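Local structure of CHAD domain (Ricinus communis, 6QV5) at residues 18-22 against 216-221; 30-35 against 159-164; 186-190 against 203-208; 229-234 against 293-299; 250-255 against 269-275. The protein probably binds inorganic polyphosphate through its all-helical CHAD fold and can bind zinc. All coordinates share one frame; numbering follows the deposited sequence.

Interaction 1. Residues 18-22 against 216-221; sequences LALDA and EFFHGL
Leu20 and Leu18 close on the carbonyl that ends helix 198-217: Leu20 CD1 comes to 3.4 Å from Phe217 O, and Leu18 CD2 to 3.5 Å from the same atom. Farther along, Leu221 CD1 packs 3.8 Å from Leu20 CB and also touches the carbonyl of Asp21. Beside these contacts, Gly220 CA offers a C-H...O contact to Leu20 O at 3.5 Å, and Leu18 O lies at the edge of the His219 ring, close to its plane. No direct hydrogen bond joins the two segments; water takes that part. One molecule donates to Leu18 O (2.7 Å) and Phe217 O (3.1 Å) and accepts from Leu20 N and Gly220 N (2.9 Å for the latter). Its four bonds satisfy polar backbone atoms of both segments where the chain leaves helical geometry at Phe218. A second water accepts from Leu18 N and donates to Glu216 O. Different first torsions let both leucines converge on Phe217 O from alternate positions of an extended segment: Leu18 sets CG anti to its backbone N (chi1 -167°), Leu20 beside it (chi1 -70°). The contact thus lays the loop before helix 26-42 over the C-terminal end of helix 198-217. From outside the two segments, Ile33 of helix 26-42 touches Leu18, Phe217 and Phe218, while Phe217 reaches helix 54-73 and Phe218 and Leu221 rest on helix 171-192.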
# COMPACT_ATOMS: atom_id res chain seq x y z
N LEU A 18 13.44 9.45 6.25
CA LEU A 18 13.76 10.68 5.54
C LEU A 18 13.56 11.91 6.42
O LEU A 18 12.43 12.32 6.69
CB LEU A 18 12.95 10.78 4.23
CG LEU A 18 13.38 11.84 3.21
CD1 LEU A 18 14.64 11.43 2.46
CD2 LEU A 18 12.28 12.10 2.21
N ALA A 19 14.68 12.48 6.90
CA ALA A 19 14.68 13.66 7.76
C ALA A 19 15.13 14.90 6.97
O ALA A 19 16.33 15.18 6.86
CB ALA A 19 15.57 13.43 8.97
N LEU A 20 14.15 15.60 6.38
CA LEU A 20 14.38 16.81 5.59
C LEU A 20 14.59 18.01 6.50
O LEU A 20 14.01 18.06 7.59
CB LEU A 20 13.19 17.09 4.65
CG LEU A 20 12.97 16.13 3.47
CD1 LEU A 20 11.54 16.22 2.98
CD2 LEU A 20 13.92 16.43 2.32
N ASP A 21 15.40 18.98 6.05
CA ASP A 21 15.66 20.22 6.79
C ASP A 21 14.40 21.10 6.75
O ASP A 21 13.63 21.01 5.80
CB ASP A 21 16.85 20.98 6.18
CG ASP A 21 18.20 20.31 6.37
OD1 ASP A 21 18.61 20.12 7.54
OD2 ASP A 21 18.85 19.99 5.35
N ALA A 22 14.19 21.92 7.80
CA ALA A 22 13.03 22.81 7.90
C ALA A 22 13.05 23.90 6.82
O ALA A 22 11.99 24.28 6.32
CB ALA A 22 12.98 23.44 9.28
N GLU A 216 5.18 10.86 6.47
CA GLU A 216 6.47 10.17 6.55
C GLU A 216 7.47 10.81 5.59
O GLU A 216 8.66 10.84 5.89
CB GLU A 216 6.31 8.68 6.24
CG GLU A 216 5.76 7.85 7.39
CD GLU A 216 5.43 6.40 7.07
OE1 GLU A 216 5.17 6.08 5.89
OE2 GLU A 216 5.43 5.59 8.02
N PHE A 217 6.98 11.33 4.44
CA PHE A 217 7.79 12.00 3.42
C PHE A 217 8.31 13.34 3.94
O PHE A 217 9.50 13.62 3.79
CB PHE A 217 6.98 12.23 2.12
CG PHE A 217 6.53 11.00 1.35
CD1 PHE A 217 7.33 9.86 1.30
CD2 PHE A 217 5.35 11.01 0.63
CE1 PHE A 217 6.93 8.74 0.57
CE2 PHE A 217 4.94 9.88 -0.10
CZ PHE A 217 5.74 8.76 -0.12
N PHE A 218 7.43 14.15 4.55
CA PHE A 218 7.75 15.46 5.11
C PHE A 218 7.88 15.36 6.65
O PHE A 218 7.39 16.22 7.37
CB PHE A 218 6.68 16.50 4.70
CG PHE A 218 6.48 16.68 3.22
CD1 PHE A 218 7.30 17.53 2.48
CD2 PHE A 218 5.44 16.03 2.55
CE1 PHE A 218 7.09 17.72 1.11
CE2 PHE A 218 5.24 16.21 1.18
CZ PHE A 218 6.07 17.05 0.47
N HIS A 219 8.58 14.31 7.12
CA HIS A 219 8.80 13.99 8.54
C HIS A 219 9.52 15.09 9.35
O HIS A 219 9.03 15.47 10.41
CB HIS A 219 9.53 12.64 8.67
CG HIS A 219 9.95 12.29 10.07
ND1 HIS A 219 11.28 12.27 10.44
CD2 HIS A 219 9.18 11.97 11.14
CE1 HIS A 219 11.28 11.94 11.72
NE2 HIS A 219 10.05 11.75 12.19
N GLY A 220 10.65 15.58 8.84
CA GLY A 220 11.46 16.60 9.50
C GLY A 220 10.92 18.03 9.44
O GLY A 220 11.59 18.95 9.93
N LEU A 221 9.73 18.21 8.86
CA LEU A 221 9.06 19.51 8.69
C LEU A 221 7.99 19.79 9.76
O LEU A 221 7.63 20.95 9.96
CB LEU A 221 8.42 19.56 7.29
CG LEU A 221 9.21 20.23 6.16
CD1 LEU A 221 10.43 19.41 5.75
CD2 LEU A 221 8.34 20.42 4.95
O HOH W 1 10.46 9.20 7.13
O HOH W 2 11.20 14.70 6.15

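Interaction 2. Residues 30-35 against 159-164; sequences FPAILG and WMLETA
Phe30 and Met160 meet because both send CG anti to the backbone N, the phenylalanine with chi1 173°, and so reach across the gap between their helices. Met160 then bends at its last torsion (chi3 84°), which turns CE back to 3.8 Å from Pro31 CB. Its side chain is a knob in the hole formed by Phe30, Pro31, Leu34 and Gly35. Met160 SD lies 3.7 Å from Leu34 CB, and the two side chains run past each other in opposite directions. The Phe30 ring works through its rim: CE2 approaches Met160 O to 3.4 Å in the ring plane, and CZ stands 3.9 Å from Trp159 CH2. The two rings form an offset edge-to-face pair, the edge of Phe30 directed at the face of the indole, with planes at 67°. Leu34 CD1 lies over one face of Phe30, 3.5 Å above its plane and offset toward the rim, and also touches Trp159 CZ3. Toward the C-terminal end of 159-164, Ala164 CB fills the corner between Pro31 CG and Phe30 CD2. Thr163 OG1 spends its polarity within its own helix, on Trp159 O at 2.7 Å. Outside the segments, Phe74 meets Phe30 edge-to-face and Leu71 of helix 54-73 touches Trp159. Helices 26-42 and 147-163, nearly antiparallel here, therefore meet without any hydrogen bond between the two segments: the contact is mostly aromatic, thioether and aliphatic, with backbone carbonyls meeting Phe30 CE2 and Met160 SD, and relies on shape.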
# COMPACT_ATOMS: atom_id res chain seq x y z
N PHE A 30 11.44 16.96 -3.39
CA PHE A 30 10.92 16.13 -4.49
C PHE A 30 11.89 14.98 -4.89
O PHE A 30 11.43 13.84 -4.87
CB PHE A 30 10.53 17.01 -5.69
CG PHE A 30 10.14 16.34 -6.98
CD1 PHE A 30 8.82 15.97 -7.22
CD2 PHE A 30 11.07 16.16 -8.00
CE1 PHE A 30 8.45 15.39 -8.43
CE2 PHE A 30 10.70 15.57 -9.21
CZ PHE A 30 9.39 15.20 -9.42
N PRO A 31 13.20 15.21 -5.20
CA PRO A 31 14.07 14.07 -5.54
C PRO A 31 14.44 13.21 -4.33
O PRO A 31 14.78 12.04 -4.51
CB PRO A 31 15.29 14.73 -6.17
CG PRO A 31 15.36 16.07 -5.55
CD PRO A 31 13.94 16.49 -5.27
N ALA A 32 14.37 13.78 -3.11
CA ALA A 32 14.66 13.06 -1.87
C ALA A 32 13.52 12.10 -1.51
O ALA A 32 13.80 10.98 -1.08
CB ALA A 32 14.91 14.04 -0.73
N ILE A 33 12.25 12.53 -1.72
CA ILE A 33 11.03 11.75 -1.47
C ILE A 33 10.92 10.61 -2.49
O ILE A 33 10.76 9.46 -2.09
CB ILE A 33 9.77 12.67 -1.43
CG1 ILE A 33 9.73 13.51 -0.14
CG2 ILE A 33 8.46 11.87 -1.60
CD1 ILE A 33 8.98 14.82 -0.23
N LEU A 34 11.01 10.94 -3.80
CA LEU A 34 10.93 9.95 -4.88
C LEU A 34 12.11 8.99 -4.90
O LEU A 34 11.93 7.82 -5.22
CB LEU A 34 10.73 10.62 -6.26
CG LEU A 34 9.36 11.24 -6.54
CD1 LEU A 34 9.37 11.93 -7.88
CD2 LEU A 34 8.24 10.20 -6.54
N GLY A 35 13.30 9.50 -4.55
CA GLY A 35 14.53 8.72 -4.46
C GLY A 35 14.45 7.68 -3.35
O GLY A 35 14.96 6.57 -3.51
N TRP A 159 13.57 11.24 -15.21
CA TRP A 159 12.49 12.23 -15.19
C TRP A 159 12.52 13.00 -13.86
O TRP A 159 12.35 14.22 -13.88
CB TRP A 159 11.13 11.54 -15.41
CG TRP A 159 9.95 12.43 -15.16
CD1 TRP A 159 9.40 13.34 -16.02
CD2 TRP A 159 9.18 12.50 -13.95
NE1 TRP A 159 8.34 13.98 -15.42
CE2 TRP A 159 8.18 13.48 -14.15
CE3 TRP A 159 9.24 11.84 -12.71
CZ2 TRP A 159 7.25 13.82 -13.16
CZ3 TRP A 159 8.32 12.17 -11.73
CH2 TRP A 159 7.34 13.14 -11.96
N MET A 160 12.75 12.29 -12.74
CA MET A 160 12.84 12.84 -11.38
C MET A 160 13.91 13.94 -11.30
O MET A 160 13.62 15.03 -10.82
CB MET A 160 13.14 11.71 -10.37
CG MET A 160 13.20 12.16 -8.93
SD MET A 160 14.08 10.97 -7.89
CE MET A 160 15.76 11.47 -8.16
N LEU A 161 15.13 13.64 -11.79
CA LEU A 161 16.27 14.57 -11.77
C LEU A 161 16.10 15.76 -12.73
O LEU A 161 16.62 16.84 -12.43
CB LEU A 161 17.59 13.83 -12.05
CG LEU A 161 18.01 12.79 -11.02
CD1 LEU A 161 18.87 11.72 -11.65
CD2 LEU A 161 18.73 13.42 -9.83
N GLU A 162 15.39 15.56 -13.85
CA GLU A 162 15.14 16.62 -14.84
C GLU A 162 14.09 17.62 -14.35
O GLU A 162 14.27 18.83 -14.53
CB GLU A 162 14.72 16.00 -16.20
CG GLU A 162 14.75 17.00 -17.35
CD GLU A 162 14.40 16.47 -18.74
OE1 GLU A 162 13.80 15.38 -18.84
OE2 GLU A 162 14.72 17.17 -19.72
N THR A 163 12.99 17.13 -13.73
CA THR A 163 11.89 17.96 -13.24
C THR A 163 12.22 18.64 -11.89
O THR A 163 11.63 19.69 -11.59
CB THR A 163 10.57 17.17 -13.20
OG1 THR A 163 10.55 16.20 -14.25
CG2 THR A 163 9.35 18.06 -13.33
N ALA A 164 13.14 18.06 -11.09
CA ALA A 164 13.54 18.57 -9.77
C ALA A 164 13.97 20.06 -9.74
O ALA A 164 13.38 20.78 -8.93
CB ALA A 164 14.62 17.70 -9.15

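Interaction 3. Residues 186-190 against 203-208; sequences LLKRA and RTRIAT
Arg189 lays its long side chain across Arg203, with the CG methylene of Arg203 4.1 Å above the centre of the Arg189 guanidinium. The two chains cross at about a right angle and their guanidinium planes stand 68° apart, so aliphatic carbon, not the second charged group, covers this face. Arg189 is extended from CG to NE and enters as a knob among Arg203, Thr204, Ile206 and Ala207. Its CD rests 4.0 Å from Ala207 CB, and NH1 has Ile206 CD1 at 3.4 Å near the guanidinium plane. Arg189 NH1 also donates to Arg203 O at 3.1 Å. The bond is bent (144° at the hydrogen), the carbonyl oxygen being tilted out of the guanidinium plane. Ala207 N reaches that oxygen from the opposite face, so Arg203 O serves both its own helix and its neighbour. At the other end of the contact Leu186 CA lies 3.9 Å from Ala207 CB, and Leu186 CD1 comes to 3.4 Å from Thr208 OG1, a hydroxyl bonded to Thr204 O one turn earlier. Thr204 OG1 faces the backbone of Arg189 but bonds to Ser200 O. The segments belong to consecutive antiparallel helices of a hairpin, 171-192 and 198-217, and helix 224-260 packs on Leu186 through Tyr230 and Leu234. Arg189 NE stands 5.5 Å from Arg203 NE, which is bonded to Ala199 O. A backbone carbonyl and aliphatic carbons of Arg203, Ile206 and Ala207, rather than an acidic side chain, thus hold the Arg189 guanidinium within this contact.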
# COMPACT_ATOMS: atom_id res chain seq x y z
N LEU A 186 -9.50 13.00 4.53
CA LEU A 186 -9.62 11.90 5.50
C LEU A 186 -10.86 12.06 6.38
O LEU A 186 -11.65 11.13 6.49
CB LEU A 186 -8.34 11.77 6.35
CG LEU A 186 -8.40 10.86 7.60
CD1 LEU A 186 -8.33 9.39 7.23
CD2 LEU A 186 -7.28 11.20 8.55
N LEU A 187 -11.01 13.25 7.01
CA LEU A 187 -12.13 13.58 7.89
C LEU A 187 -13.48 13.55 7.17
O LEU A 187 -14.46 13.08 7.74
CB LEU A 187 -11.89 14.94 8.57
CG LEU A 187 -11.51 14.92 10.06
CD1 LEU A 187 -10.14 14.29 10.28
CD2 LEU A 187 -11.52 16.32 10.64
N LYS A 188 -13.52 14.03 5.90
CA LYS A 188 -14.72 14.05 5.06
C LYS A 188 -15.16 12.62 4.73
O LYS A 188 -16.35 12.31 4.85
CB LYS A 188 -14.46 14.84 3.77
CG LYS A 188 -15.73 15.30 3.04
CD LYS A 188 -15.51 15.47 1.54
CE LYS A 188 -14.84 16.77 1.15
NZ LYS A 188 -14.60 16.86 -0.31
N ARG A 189 -14.20 11.76 4.32
CA ARG A 189 -14.44 10.36 3.98
C ARG A 189 -14.83 9.52 5.19
O ARG A 189 -15.63 8.59 5.05
CB ARG A 189 -13.24 9.75 3.24
CG ARG A 189 -13.15 10.21 1.79
CD ARG A 189 -11.82 9.86 1.17
NE ARG A 189 -11.76 10.25 -0.24
CZ ARG A 189 -10.87 9.80 -1.11
NH1 ARG A 189 -9.94 8.93 -0.74
NH2 ARG A 189 -10.89 10.22 -2.37
N ALA A 190 -14.30 9.85 6.38
CA ALA A 190 -14.61 9.16 7.64
C ALA A 190 -16.02 9.53 8.13
O ALA A 190 -16.65 8.72 8.82
CB ALA A 190 -13.58 9.50 8.70
N ARG A 203 -12.43 4.19 0.48
CA ARG A 203 -12.04 5.60 0.36
C ARG A 203 -11.37 6.10 1.64
O ARG A 203 -10.39 6.84 1.55
CB ARG A 203 -13.25 6.48 0.00
CG ARG A 203 -13.46 6.63 -1.50
CD ARG A 203 -14.60 7.60 -1.80
NE ARG A 203 -15.91 6.98 -1.61
CZ ARG A 203 -17.06 7.65 -1.56
NH1 ARG A 203 -17.07 8.97 -1.68
NH2 ARG A 203 -18.20 7.00 -1.38
N THR A 204 -11.88 5.68 2.81
CA THR A 204 -11.34 6.04 4.13
C THR A 204 -9.97 5.38 4.33
O THR A 204 -9.04 6.06 4.78
CB THR A 204 -12.36 5.70 5.24
OG1 THR A 204 -13.63 6.28 4.91
CG2 THR A 204 -11.92 6.19 6.62
N ARG A 205 -9.85 4.07 3.98
CA ARG A 205 -8.63 3.27 4.09
C ARG A 205 -7.49 3.86 3.25
O ARG A 205 -6.34 3.90 3.71
CB ARG A 205 -8.94 1.82 3.67
CG ARG A 205 -7.82 0.81 3.90
CD ARG A 205 -8.29 -0.63 3.73
NE ARG A 205 -8.95 -0.88 2.45
CZ ARG A 205 -8.34 -1.25 1.33
NH1 ARG A 205 -7.02 -1.44 1.32
NH2 ARG A 205 -9.03 -1.44 0.22
N ILE A 206 -7.80 4.32 2.01
CA ILE A 206 -6.78 4.89 1.12
C ILE A 206 -6.40 6.31 1.57
O ILE A 206 -5.23 6.69 1.44
CB ILE A 206 -7.11 4.80 -0.40
CG1 ILE A 206 -8.37 5.60 -0.80
CG2 ILE A 206 -7.20 3.33 -0.86
CD1 ILE A 206 -8.30 6.26 -2.18
N ALA A 207 -7.36 7.07 2.15
CA ALA A 207 -7.12 8.42 2.70
C ALA A 207 -6.20 8.32 3.91
O ALA A 207 -5.38 9.22 4.15
CB ALA A 207 -8.44 9.07 3.09
N THR A 208 -6.31 7.21 4.66
CA THR A 208 -5.50 6.86 5.83
C THR A 208 -4.06 6.53 5.37
O THR A 208 -3.11 6.95 6.03
CB THR A 208 -6.17 5.70 6.58
OG1 THR A 208 -7.47 6.11 7.01
CG2 THR A 208 -5.38 5.25 7.78

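Interaction 4. Residues 229-234 against 293-299; sequences AYLKAL and LHALRAP
Tyr230 presents one face of its ring to Pro299, whose CG lies 3.8 Å from the ring centroid and only 11° off the ring normal, a clear CH-pi contact. Pro299 CD continues over the same ring toward CE1 and CZ, and the two side chains cross at about a right angle. Leu296 CD2 and the carbonyl oxygen of Arg297 approach obliquely, both on Tyr230 CD1, at 3.7 Å for the methyl carbon and 3.6 Å for Arg297 O. With CG anti to its backbone N (chi1 -170°), Tyr230 stretches away from helix 224-260 and under the extended segment, where OH is hydrogen-bonded with His183 ND1 of helix 171-192. Leu296 divides its methyl groups: CD2 faces the tyrosine, while CD1 packs 3.8 Å from Ala233 CB and equally close to Leu234 CD1. Leu293, at the end of helix 286-293, extends the apolar row, its CD2 4.4 Å from Leu234 CD1 and near Ala233 O. Leu215 of helix 198-217 touches both Tyr230 and Pro299 from outside the two segments. This places the C-terminal tail along the side of helix 224-260, over helices 171-192 and 198-217. No hydrogen bond connects the tail segment to 229-234; Pro299 over the ring face and Leu296 beside the ring and on Ala233 and Leu234 make the join, and the single polar group of that ring is satisfied by the histidine beyond.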
# COMPACT_ATOMS: atom_id res chain seq x y z
N ALA A 229 1.34 10.87 17.43
CA ALA A 229 -0.03 10.58 17.87
C ALA A 229 -0.98 10.51 16.66
O ALA A 229 -1.90 9.69 16.67
CB ALA A 229 -0.50 11.65 18.84
N TYR A 230 -0.74 11.35 15.64
CA TYR A 230 -1.52 11.41 14.40
C TYR A 230 -1.33 10.13 13.57
O TYR A 230 -2.31 9.59 13.06
CB TYR A 230 -1.14 12.67 13.58
CG TYR A 230 -2.04 12.97 12.41
CD1 TYR A 230 -3.15 13.80 12.55
CD2 TYR A 230 -1.77 12.46 11.14
CE1 TYR A 230 -3.98 14.09 11.46
CE2 TYR A 230 -2.58 12.75 10.05
CZ TYR A 230 -3.69 13.56 10.22
OH TYR A 230 -4.49 13.84 9.14
N LEU A 231 -0.07 9.65 13.46
CA LEU A 231 0.30 8.43 12.73
C LEU A 231 -0.23 7.18 13.43
O LEU A 231 -0.62 6.23 12.75
CB LEU A 231 1.83 8.33 12.56
CG LEU A 231 2.49 9.28 11.56
CD1 LEU A 231 3.93 9.55 11.93
CD2 LEU A 231 2.42 8.74 10.14
N LYS A 232 -0.25 7.19 14.78
CA LYS A 232 -0.75 6.10 15.62
C LYS A 232 -2.25 5.87 15.39
O LYS A 232 -2.67 4.72 15.22
CB LYS A 232 -0.47 6.39 17.11
CG LYS A 232 -0.70 5.21 18.05
CD LYS A 232 -0.66 5.64 19.50
CE LYS A 232 -0.99 4.51 20.44
NZ LYS A 232 -0.98 4.95 21.86
N ALA A 233 -3.04 6.96 15.35
CA ALA A 233 -4.48 6.94 15.10
C ALA A 233 -4.79 6.52 13.66
O ALA A 233 -5.81 5.89 13.41
CB ALA A 233 -5.09 8.30 15.40
N LEU A 234 -3.89 6.87 12.71
CA LEU A 234 -4.02 6.52 11.30
C LEU A 234 -3.71 5.04 11.09
O LEU A 234 -4.52 4.33 10.50
CB LEU A 234 -3.12 7.42 10.43
CG LEU A 234 -3.82 8.49 9.60
CD1 LEU A 234 -4.45 9.57 10.48
CD2 LEU A 234 -2.85 9.15 8.64
N LEU A 293 -10.66 9.01 15.18
CA LEU A 293 -10.35 10.14 14.29
C LEU A 293 -11.08 11.46 14.63
O LEU A 293 -10.73 12.49 14.05
CB LEU A 293 -10.61 9.76 12.81
CG LEU A 293 -9.99 8.47 12.25
CD1 LEU A 293 -10.69 8.05 10.98
CD2 LEU A 293 -8.50 8.63 11.98
N HIS A 294 -12.09 11.43 15.54
CA HIS A 294 -12.87 12.62 15.91
C HIS A 294 -12.06 13.73 16.60
O HIS A 294 -12.43 14.90 16.50
CB HIS A 294 -14.11 12.25 16.76
CG HIS A 294 -13.86 12.22 18.24
ND1 HIS A 294 -13.21 11.17 18.84
CD2 HIS A 294 -14.18 13.14 19.18
CE1 HIS A 294 -13.16 11.47 20.13
NE2 HIS A 294 -13.73 12.64 20.38
N ALA A 295 -10.98 13.35 17.31
CA ALA A 295 -10.13 14.28 18.06
C ALA A 295 -8.94 14.82 17.25
O ALA A 295 -8.38 15.85 17.63
CB ALA A 295 -9.62 13.61 19.32
N LEU A 296 -8.56 14.13 16.15
CA LEU A 296 -7.43 14.48 15.31
C LEU A 296 -7.49 15.87 14.69
O LEU A 296 -8.49 16.26 14.08
CB LEU A 296 -7.18 13.44 14.21
CG LEU A 296 -6.51 12.12 14.61
CD1 LEU A 296 -6.28 11.26 13.39
CD2 LEU A 296 -5.17 12.34 15.30
N ARG A 297 -6.39 16.61 14.85
CA ARG A 297 -6.17 17.95 14.31
C ARG A 297 -4.99 17.85 13.36
O ARG A 297 -4.06 17.07 13.61
CB ARG A 297 -5.86 18.96 15.43
CG ARG A 297 -7.02 19.21 16.39
CD ARG A 297 -6.61 20.07 17.57
NE ARG A 297 -6.64 21.50 17.25
CZ ARG A 297 -5.99 22.43 17.94
NH1 ARG A 297 -5.23 22.10 18.97
NH2 ARG A 297 -6.08 23.71 17.58
N ALA A 298 -5.02 18.62 12.25
CA ALA A 298 -3.97 18.65 11.23
C ALA A 298 -2.59 18.92 11.84
O ALA A 298 -2.47 19.84 12.65
CB ALA A 298 -4.29 19.70 10.18
N PRO A 299 -1.55 18.10 11.53
CA PRO A 299 -0.22 18.34 12.11
C PRO A 299 0.35 19.68 11.67
O PRO A 299 0.26 20.03 10.49
CB PRO A 299 0.62 17.16 11.59
CG PRO A 299 -0.38 16.14 11.12
CD PRO A 299 -1.53 16.94 10.61

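Interaction 5. Residues 250-255 against 269-275; sequences AGRLLQ and QFARGYL
Arg272 and Gln255 cross obliquely, with the amide and guanidinium planes 69° apart, so that Gln255 OE1 sits above the guanidinium face toward its rim, 3.1 Å from Arg272 NH1. That approach has too poor an angle for a hydrogen bond. The bonds are made in the guanidinium plane instead: Arg272 NE donates across the contact to Gly251 O at 3.2 Å, and Arg272 NH1, within its own segment, to Gln269 OE1 at 2.8 Å. Gly251 O also accepts from Gln255 N, on the opposite face of its plane. A bend at chi3 (73°) turns the arginine along helix 250-255 toward Gly251, after its CG has passed 3.8 Å from Leu254 CB. Deeper in, Leu254 and Leu275 cross at about a right angle, their CD1 atoms 3.9 Å apart. Leu275 CD1 also meets Ala250 CB at 3.7 Å, and Ala271 CB closes on Leu254 CD1. The polar grip of Arg272 thus borders a small apolar core between two antiparallel helices, 224-260 and 265-281, which follow each other in the chain as a hairpin. Helix 82-108 backs the first through Leu104 and Thr108 on Ala250, and helix 122-145 reaches the second through Leu125 on Ala271.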
# COMPACT_ATOMS: atom_id res chain seq x y z
N ALA A 250 -9.94 -12.37 -0.06
CA ALA A 250 -9.89 -13.83 0.09
C ALA A 250 -11.06 -14.52 -0.61
O ALA A 250 -10.84 -15.50 -1.33
CB ALA A 250 -9.88 -14.20 1.57
N GLY A 251 -12.27 -13.98 -0.44
CA GLY A 251 -13.49 -14.47 -1.06
C GLY A 251 -13.47 -14.36 -2.57
O GLY A 251 -13.96 -15.25 -3.26
N ARG A 252 -12.87 -13.27 -3.08
CA ARG A 252 -12.71 -12.99 -4.51
C ARG A 252 -11.66 -13.95 -5.12
O ARG A 252 -11.91 -14.52 -6.18
CB ARG A 252 -12.31 -11.52 -4.72
CG ARG A 252 -12.12 -11.10 -6.19
CD ARG A 252 -11.54 -9.70 -6.34
NE ARG A 252 -10.21 -9.56 -5.74
CZ ARG A 252 -9.07 -9.84 -6.35
NH1 ARG A 252 -9.06 -10.29 -7.60
NH2 ARG A 252 -7.91 -9.67 -5.72
N LEU A 253 -10.50 -14.13 -4.43
CA LEU A 253 -9.41 -15.00 -4.87
C LEU A 253 -9.81 -16.48 -4.89
O LEU A 253 -9.44 -17.18 -5.83
CB LEU A 253 -8.15 -14.82 -4.00
CG LEU A 253 -7.37 -13.50 -4.11
CD1 LEU A 253 -6.26 -13.44 -3.09
CD2 LEU A 253 -6.79 -13.30 -5.51
N LEU A 254 -10.56 -16.94 -3.87
CA LEU A 254 -11.01 -18.33 -3.78
C LEU A 254 -12.08 -18.66 -4.82
O LEU A 254 -12.02 -19.74 -5.40
CB LEU A 254 -11.47 -18.70 -2.36
CG LEU A 254 -10.37 -18.83 -1.29
CD1 LEU A 254 -10.95 -18.73 0.10
CD2 LEU A 254 -9.57 -20.12 -1.45
N GLN A 255 -13.02 -17.73 -5.08
CA GLN A 255 -14.08 -17.89 -6.09
C GLN A 255 -13.45 -18.03 -7.50
O GLN A 255 -13.94 -18.84 -8.30
CB GLN A 255 -15.10 -16.73 -6.03
CG GLN A 255 -16.25 -16.77 -7.05
CD GLN A 255 -17.08 -18.03 -7.00
OE1 GLN A 255 -17.88 -18.26 -6.08
NE2 GLN A 255 -16.92 -18.89 -8.00
N GLN A 269 -15.53 -23.61 -1.23
CA GLN A 269 -16.84 -23.17 -0.75
C GLN A 269 -16.95 -23.16 0.78
O GLN A 269 -17.61 -22.29 1.33
CB GLN A 269 -17.98 -23.99 -1.40
CG GLN A 269 -18.23 -23.67 -2.87
CD GLN A 269 -18.96 -22.36 -3.08
OE1 GLN A 269 -18.35 -21.29 -3.16
NE2 GLN A 269 -20.28 -22.42 -3.17
N PHE A 270 -16.25 -24.11 1.45
CA PHE A 270 -16.20 -24.20 2.91
C PHE A 270 -15.46 -22.99 3.48
O PHE A 270 -15.92 -22.39 4.44
CB PHE A 270 -15.53 -25.52 3.37
CG PHE A 270 -15.55 -25.74 4.87
CD1 PHE A 270 -16.64 -26.36 5.48
CD2 PHE A 270 -14.50 -25.31 5.66
CE1 PHE A 270 -16.66 -26.54 6.87
CE2 PHE A 270 -14.53 -25.49 7.05
CZ PHE A 270 -15.61 -26.11 7.64
N ALA A 271 -14.30 -22.64 2.87
CA ALA A 271 -13.47 -21.50 3.25
C ALA A 271 -14.21 -20.19 2.95
O ALA A 271 -14.19 -19.29 3.79
CB ALA A 271 -12.15 -21.54 2.50
N ARG A 272 -14.89 -20.11 1.79
CA ARG A 272 -15.67 -18.95 1.35
C ARG A 272 -16.86 -18.69 2.27
O ARG A 272 -17.15 -17.53 2.56
CB ARG A 272 -16.12 -19.09 -0.11
CG ARG A 272 -15.01 -18.79 -1.12
CD ARG A 272 -15.53 -18.67 -2.54
NE ARG A 272 -16.27 -17.43 -2.75
CZ ARG A 272 -17.58 -17.36 -2.97
NH1 ARG A 272 -18.31 -18.47 -3.03
NH2 ARG A 272 -18.17 -16.19 -3.14
N GLY A 273 -17.51 -19.76 2.72
CA GLY A 273 -18.63 -19.70 3.64
C GLY A 273 -18.21 -19.16 4.99
O GLY A 273 -18.88 -18.28 5.55
N TYR A 274 -17.05 -19.64 5.49
CA TYR A 274 -16.43 -19.24 6.76
C TYR A 274 -16.03 -17.76 6.74
O TYR A 274 -16.27 -17.05 7.72
CB TYR A 274 -15.21 -20.12 7.07
CG TYR A 274 -14.75 -20.08 8.51
CD1 TYR A 274 -15.08 -21.10 9.40
CD2 TYR A 274 -13.95 -19.04 8.98
CE1 TYR A 274 -14.65 -21.08 10.72
CE2 TYR A 274 -13.51 -19.01 10.31
CZ TYR A 274 -13.87 -20.03 11.18
OH TYR A 274 -13.44 -20.00 12.48
N LEU A 275 -15.42 -17.31 5.63
CA LEU A 275 -14.95 -15.93 5.47
C LEU A 275 -16.09 -14.93 5.25
O LEU A 275 -16.00 -13.81 5.75
CB LEU A 275 -13.89 -15.82 4.36
CG LEU A 275 -12.57 -16.54 4.64
CD1 LEU A 275 -11.84 -16.85 3.35
CD2 LEU A 275 -11.69 -15.75 5.59

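The five contacts spread around a chain that is about three-quarters helix with no strand. Interaction 1 ties the N-terminal loop to the end of helix 198-217; between its segments interaction 2 closes before interaction 3 opens, and interaction 1 itself closes before interaction 4 opens. Interactions 1 and 2 touch, centres 15 Å apart. Interactions 3 and 4, at 12 Å, also touch, through Ala190 on Leu293; helices 171-192, 198-217 and 224-260 so share one core with the C-terminal tail. Interaction 5 falls between the segments of interaction 4 and shares helix 224-260, yet their centres are 35 Å apart; it lies across the chain's centre from interactions 1 and 2, 43 Å from each.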